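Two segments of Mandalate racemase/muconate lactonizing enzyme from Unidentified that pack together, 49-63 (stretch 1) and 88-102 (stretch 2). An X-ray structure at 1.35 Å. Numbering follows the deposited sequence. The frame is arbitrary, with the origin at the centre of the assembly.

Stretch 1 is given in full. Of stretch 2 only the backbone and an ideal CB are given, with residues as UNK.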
# COMPACT_ATOMS: atom_id res chain seq x y z
N ALA A 49 -42.42 -4.90 -18.50
CA ALA A 49 -42.13 -4.93 -17.07
C ALA A 49 -41.88 -3.52 -16.53
O ALA A 49 -42.22 -3.23 -15.39
CB ALA A 49 -40.93 -5.82 -16.81
N MET A 50 -41.29 -2.65 -17.35
CA MET A 50 -40.95 -1.31 -16.88
C MET A 50 -42.17 -0.49 -16.48
O MET A 50 -42.11 0.27 -15.52
CB MET A 50 -40.10 -0.56 -17.91
CG MET A 50 -38.68 -1.11 -18.04
SD MET A 50 -37.74 -1.04 -16.50
CE MET A 50 -37.50 0.73 -16.33
N ALA A 51 -43.28 -0.64 -17.20
CA ALA A 51 -44.47 0.14 -16.87
C ALA A 51 -44.98 -0.10 -15.43
O ALA A 51 -45.13 0.86 -14.67
CB ALA A 51 -45.57 -0.05 -17.93
N PRO A 52 -45.20 -1.38 -15.02
CA PRO A 52 -45.61 -1.56 -13.63
C PRO A 52 -44.50 -1.26 -12.61
O PRO A 52 -44.81 -0.88 -11.48
CB PRO A 52 -46.03 -3.03 -13.56
CG PRO A 52 -45.39 -3.67 -14.74
CD PRO A 52 -45.34 -2.62 -15.80
N ILE A 53 -43.23 -1.42 -12.99
CA ILE A 53 -42.15 -1.02 -12.09
C ILE A 53 -42.25 0.47 -11.77
O ILE A 53 -42.17 0.89 -10.61
CB ILE A 53 -40.77 -1.30 -12.72
CG1 ILE A 53 -40.49 -2.81 -12.73
CG2 ILE A 53 -39.67 -0.58 -11.96
CD1 ILE A 53 -39.25 -3.17 -13.51
N ILE A 54 -42.44 1.28 -12.81
CA ILE A 54 -42.49 2.73 -12.64
C ILE A 54 -43.68 3.13 -11.76
O ILE A 54 -43.54 3.97 -10.86
CB ILE A 54 -42.54 3.45 -13.99
CG1 ILE A 54 -41.22 3.23 -14.75
CG2 ILE A 54 -42.80 4.93 -13.81
CD1 ILE A 54 -41.33 3.48 -16.24
N ASP A 55 -44.83 2.51 -12.00
CA ASP A 55 -46.00 2.76 -11.16
C ASP A 55 -45.69 2.45 -9.69
O ASP A 55 -46.06 3.21 -8.79
CB ASP A 55 -47.19 1.90 -11.62
CG ASP A 55 -47.90 2.46 -12.83
OD1 ASP A 55 -47.64 3.63 -13.20
OD2 ASP A 55 -48.72 1.73 -13.41
N ASP A 56 -45.00 1.34 -9.46
CA ASP A 56 -44.70 0.91 -8.10
C ASP A 56 -43.79 1.91 -7.38
O ASP A 56 -44.06 2.30 -6.24
CB ASP A 56 -44.05 -0.47 -8.13
CG ASP A 56 -43.91 -1.07 -6.75
OD1 ASP A 56 -44.93 -1.54 -6.20
OD2 ASP A 56 -42.78 -1.09 -6.21
N VAL A 57 -42.72 2.33 -8.05
CA VAL A 57 -41.78 3.27 -7.45
C VAL A 57 -42.47 4.60 -7.17
O VAL A 57 -42.31 5.19 -6.10
CB VAL A 57 -40.57 3.50 -8.37
CG1 VAL A 57 -39.62 4.54 -7.78
CG2 VAL A 57 -39.83 2.18 -8.62
N PHE A 58 -43.25 5.07 -8.14
CA PHE A 58 -43.96 6.33 -7.98
C PHE A 58 -44.91 6.30 -6.80
O PHE A 58 -44.91 7.20 -5.94
CB PHE A 58 -44.72 6.67 -9.26
CG PHE A 58 -45.60 7.88 -9.12
CD1 PHE A 58 -45.04 9.14 -9.11
CD2 PHE A 58 -46.97 7.75 -8.99
CE1 PHE A 58 -45.83 10.27 -8.96
CE2 PHE A 58 -47.78 8.87 -8.84
CZ PHE A 58 -47.20 10.13 -8.84
N GLU A 59 -45.73 5.26 -6.73
CA GLU A 59 -46.71 5.16 -5.65
C GLU A 59 -46.05 5.12 -4.27
O GLU A 59 -46.51 5.80 -3.35
CB GLU A 59 -47.59 3.92 -5.86
CG GLU A 59 -48.53 4.03 -7.04
CD GLU A 59 -49.12 2.69 -7.45
OE1 GLU A 59 -48.81 1.68 -6.80
OE2 GLU A 59 -49.88 2.66 -8.44
N ARG A 60 -44.98 4.34 -4.13
CA ARG A 60 -44.35 4.17 -2.83
C ARG A 60 -43.52 5.36 -2.41
O ARG A 60 -43.48 5.68 -1.22
CB ARG A 60 -43.47 2.91 -2.81
CG ARG A 60 -44.24 1.63 -2.98
CD ARG A 60 -43.31 0.42 -2.99
NE ARG A 60 -44.05 -0.71 -3.52
CZ ARG A 60 -44.92 -1.43 -2.82
NH1 ARG A 60 -45.13 -1.17 -1.54
NH2 ARG A 60 -45.57 -2.42 -3.41
N HIS A 61 -42.84 6.00 -3.36
CA HIS A 61 -41.75 6.90 -3.00
C HIS A 61 -41.90 8.35 -3.45
O HIS A 61 -41.08 9.18 -3.07
CB HIS A 61 -40.41 6.34 -3.50
CG HIS A 61 -40.13 4.94 -3.04
ND1 HIS A 61 -40.05 4.58 -1.71
CD2 HIS A 61 -39.92 3.80 -3.75
CE1 HIS A 61 -39.81 3.30 -1.61
NE2 HIS A 61 -39.72 2.79 -2.83
N LEU A 62 -42.92 8.67 -4.25
CA LEU A 62 -43.05 10.05 -4.76
C LEU A 62 -44.46 10.63 -4.69
O LEU A 62 -44.62 11.83 -4.47
CB LEU A 62 -42.51 10.17 -6.19
CG LEU A 62 -42.45 11.59 -6.78
CD1 LEU A 62 -41.67 12.54 -5.86
CD2 LEU A 62 -41.83 11.57 -8.17
N LEU A 63 -45.48 9.79 -4.90
CA LEU A 63 -46.86 10.27 -4.86
C LEU A 63 -47.12 11.07 -3.59
O LEU A 63 -46.80 10.62 -2.48
CB LEU A 63 -47.84 9.10 -4.97
CG LEU A 63 -49.32 9.46 -4.82
CD1 LEU A 63 -49.80 10.39 -5.93
CD2 LEU A 63 -50.18 8.20 -4.77
N UNK A 88 -29.88 -1.33 -10.10
CA UNK A 88 -29.69 -0.63 -11.37
C UNK A 88 -31.00 -0.14 -12.00
O UNK A 88 -31.08 0.99 -12.48
CB UNK A 88 -28.97 -1.55 -12.36
N UNK A 89 -32.03 -0.98 -12.01
CA UNK A 89 -33.30 -0.57 -12.60
C UNK A 89 -33.95 0.51 -11.76
O UNK A 89 -34.47 1.49 -12.30
CB UNK A 89 -34.24 -1.77 -12.75
N UNK A 90 -33.91 0.36 -10.43
CA UNK A 90 -34.50 1.37 -9.55
C UNK A 90 -33.82 2.71 -9.76
O UNK A 90 -34.47 3.75 -9.78
CB UNK A 90 -34.39 0.95 -8.08
N UNK A 91 -32.50 2.70 -9.92
CA UNK A 91 -31.79 3.94 -10.12
C UNK A 91 -32.17 4.61 -11.44
O UNK A 91 -32.31 5.84 -11.49
CB UNK A 91 -30.28 3.69 -10.07
N UNK A 92 -32.37 3.83 -12.50
CA UNK A 92 -32.89 4.39 -13.74
C UNK A 92 -34.25 5.02 -13.55
O UNK A 92 -34.50 6.15 -13.99
CB UNK A 92 -32.97 3.31 -14.82
N UNK A 93 -35.14 4.32 -12.86
CA UNK A 93 -36.49 4.84 -12.62
C UNK A 93 -36.46 6.13 -11.81
O UNK A 93 -37.09 7.13 -12.19
CB UNK A 93 -37.34 3.79 -11.90
N UNK A 94 -35.73 6.13 -10.71
CA UNK A 94 -35.69 7.35 -9.90
C UNK A 94 -35.02 8.50 -10.63
O UNK A 94 -35.36 9.66 -10.40
CB UNK A 94 -34.96 7.09 -8.58
N UNK A 95 -34.09 8.20 -11.54
CA UNK A 95 -33.45 9.26 -12.33
C UNK A 95 -34.50 10.03 -13.13
O UNK A 95 -34.48 11.26 -13.19
CB UNK A 95 -32.39 8.67 -13.27
N UNK A 96 -35.42 9.29 -13.75
CA UNK A 96 -36.46 9.91 -14.55
C UNK A 96 -37.41 10.72 -13.69
O UNK A 96 -37.77 11.84 -14.04
CB UNK A 96 -37.23 8.85 -15.33
N UNK A 97 -37.82 10.14 -12.56
CA UNK A 97 -38.73 10.84 -11.66
C UNK A 97 -38.07 12.10 -11.09
O UNK A 97 -38.70 13.15 -11.01
CB UNK A 97 -39.17 9.91 -10.53
N UNK A 98 -36.80 11.98 -10.72
CA UNK A 98 -36.09 13.09 -10.10
C UNK A 98 -35.87 14.24 -11.09
O UNK A 98 -36.03 15.41 -10.74
CB UNK A 98 -34.75 12.61 -9.55
N UNK A 99 -35.51 13.93 -12.33
CA UNK A 99 -35.26 15.01 -13.27
C UNK A 99 -36.57 15.71 -13.64
O UNK A 99 -36.58 16.92 -13.90
CB UNK A 99 -34.56 14.48 -14.52
N UNK A 100 -37.68 14.97 -13.63
CA UNK A 100 -39.01 15.57 -13.82
C UNK A 100 -39.32 16.51 -12.66
O UNK A 100 -39.91 17.57 -12.86
CB UNK A 100 -40.09 14.49 -13.93
N UNK A 101 -38.92 16.13 -11.45
CA UNK A 101 -39.04 17.03 -10.31
C UNK A 101 -38.22 18.30 -10.52
O UNK A 101 -38.72 19.39 -10.24
CB UNK A 101 -38.60 16.32 -9.03
N UNK A 102 -36.99 18.18 -11.01
CA UNK A 102 -36.19 19.37 -11.31
C UNK A 102 -36.84 20.26 -12.37
O UNK A 102 -36.78 21.49 -12.28
CB UNK A 102 -34.79 18.95 -11.78

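Stretch 2 is one helix crossing the 49-61 helix at -65°, with axes 10.2 Å apart at closest approach. The surface it meets is almost wholly apolar, so shape, more than charge, should set the rules.

Position 88 has nothing of stretch 1 within 5.5 Å of its ideal CB, so the contact sets no limit; it is Leu 88. Position 89 points toward stretch 1, its ideal CB 5.2 Å from Met 50 SD. A beta-branched side chain offering a methyl would suit: valine, isoleucine or threonine. It is Thr 89, whose CG2 lies 3.8 Å from Met 50 SD, while OG1 finds its hydrogen bond elsewhere in the structure.

At 90 the CA-to-CB bond runs sideways, and a long, unbranched apolar chain such as methionine would suit, able to bend back to Val 57 and His 61. Met 90 does so: SD is 3.6 Å from Val 57 CG2 and CE is 4.1 Å from His 61 CD2, an oblique approach to the ring.

Position 91 is out of reach, Met 91. Position 92 points sideways, its ideal CB 5.4 Å from Met 50 CE, and a small residue would fit; Gly 92 adds almost nothing to the contact.

Position 93 is the centre. Its ideal CB points toward stretch 1, 4.4 Å from Val 57 CG2 and 4.8 Å from Ile 54 CG1. So close an approach favours a compact, branched aliphatic group, valine or isoleucine, with alanine filling less. Val 93 is a knob among Met 50, Ile 53, Ile 54 and Val 57; its CG1 lies 3.8 Å from Val 57 CB, and its CG2 3.9 Å from Ile 53 CG2.

Position 94 points sideways past Val 57 and tolerates many residues; Val 94 makes no close contact. Positions 95 and 96 are out of reach, Ser 95 and Gly 96.

Position 97 points toward stretch 1, its ideal CB 3.9 Å from Leu 62 CD2, with Val 57 and Phe 58 farther along; leucine or methionine could span them. Leu 97 brings CD1 to 3.8 Å from Val 57 CG1, giving the largest covered area of any residue here.

Position 98 points sideways, leaving room for a polar chain; Glu 98 leads away. Position 99 is out of reach of stretch 1, Met 99. Position 100 points toward stretch 1, but with nothing of it within 5.5 Å of the ideal CB, so small or larger apolar residues could serve; Ala 100 makes no contact.

Position 101 also points toward stretch 1, near Leu 62, and suits a small or medium apolar residue. Cys 101 places SG 4.1 Å from Leu 62 CD2. Position 102 is beyond reach, Trp 102.

Stretch 2 (88-102) LTMMGVVSGLEMACW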
# COMPACT_ATOMS: atom_id res chain seq x y z
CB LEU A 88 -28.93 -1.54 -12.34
CG LEU A 88 -28.53 -0.92 -13.68
CD1 LEU A 88 -27.49 0.18 -13.50
CD2 LEU A 88 -28.01 -2.00 -14.60
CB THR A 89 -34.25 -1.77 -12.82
OG1 THR A 89 -33.66 -2.67 -13.76
CG2 THR A 89 -35.60 -1.30 -13.34
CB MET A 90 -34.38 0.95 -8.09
CG MET A 90 -34.80 2.04 -7.10
SD MET A 90 -36.51 2.59 -7.28
CE MET A 90 -37.29 1.62 -6.00
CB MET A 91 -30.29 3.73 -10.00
CG MET A 91 -29.83 3.43 -8.58
SD MET A 91 -30.12 4.76 -7.39
CE MET A 91 -31.69 4.30 -6.66
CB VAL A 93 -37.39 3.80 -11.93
CG1 VAL A 93 -38.75 4.41 -11.59
CG2 VAL A 93 -37.56 2.59 -12.82
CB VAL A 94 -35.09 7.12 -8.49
CG1 VAL A 94 -33.57 7.13 -8.52
CG2 VAL A 94 -35.62 8.19 -7.53
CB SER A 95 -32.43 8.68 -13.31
OG SER A 95 -31.38 8.02 -12.64
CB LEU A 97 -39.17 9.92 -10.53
CG LEU A 97 -39.97 8.67 -10.90
CD1 LEU A 97 -40.23 7.82 -9.66
CD2 LEU A 97 -41.27 9.03 -11.59
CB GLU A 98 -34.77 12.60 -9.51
CG GLU A 98 -34.05 13.61 -8.62
CD GLU A 98 -32.95 14.35 -9.35
OE1 GLU A 98 -33.01 14.40 -10.60
OE2 GLU A 98 -32.02 14.88 -8.69
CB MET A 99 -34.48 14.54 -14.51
CG MET A 99 -35.30 13.72 -15.50
SD MET A 99 -34.36 13.25 -16.98
CE MET A 99 -33.20 12.06 -16.30
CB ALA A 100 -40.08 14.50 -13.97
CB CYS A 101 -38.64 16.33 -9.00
SG CYS A 101 -39.82 15.09 -8.44
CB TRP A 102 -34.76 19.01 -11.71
CG TRP A 102 -33.87 18.75 -10.53
CD1 TRP A 102 -33.43 17.53 -10.08
CD2 TRP A 102 -33.35 19.72 -9.62
NE1 TRP A 102 -32.65 17.70 -8.96
CE2 TRP A 102 -32.59 19.04 -8.65
CE3 TRP A 102 -33.44 21.12 -9.53
CZ2 TRP A 102 -31.92 19.69 -7.61
CZ3 TRP A 102 -32.78 21.77 -8.50
CH2 TRP A 102 -32.03 21.06 -7.56
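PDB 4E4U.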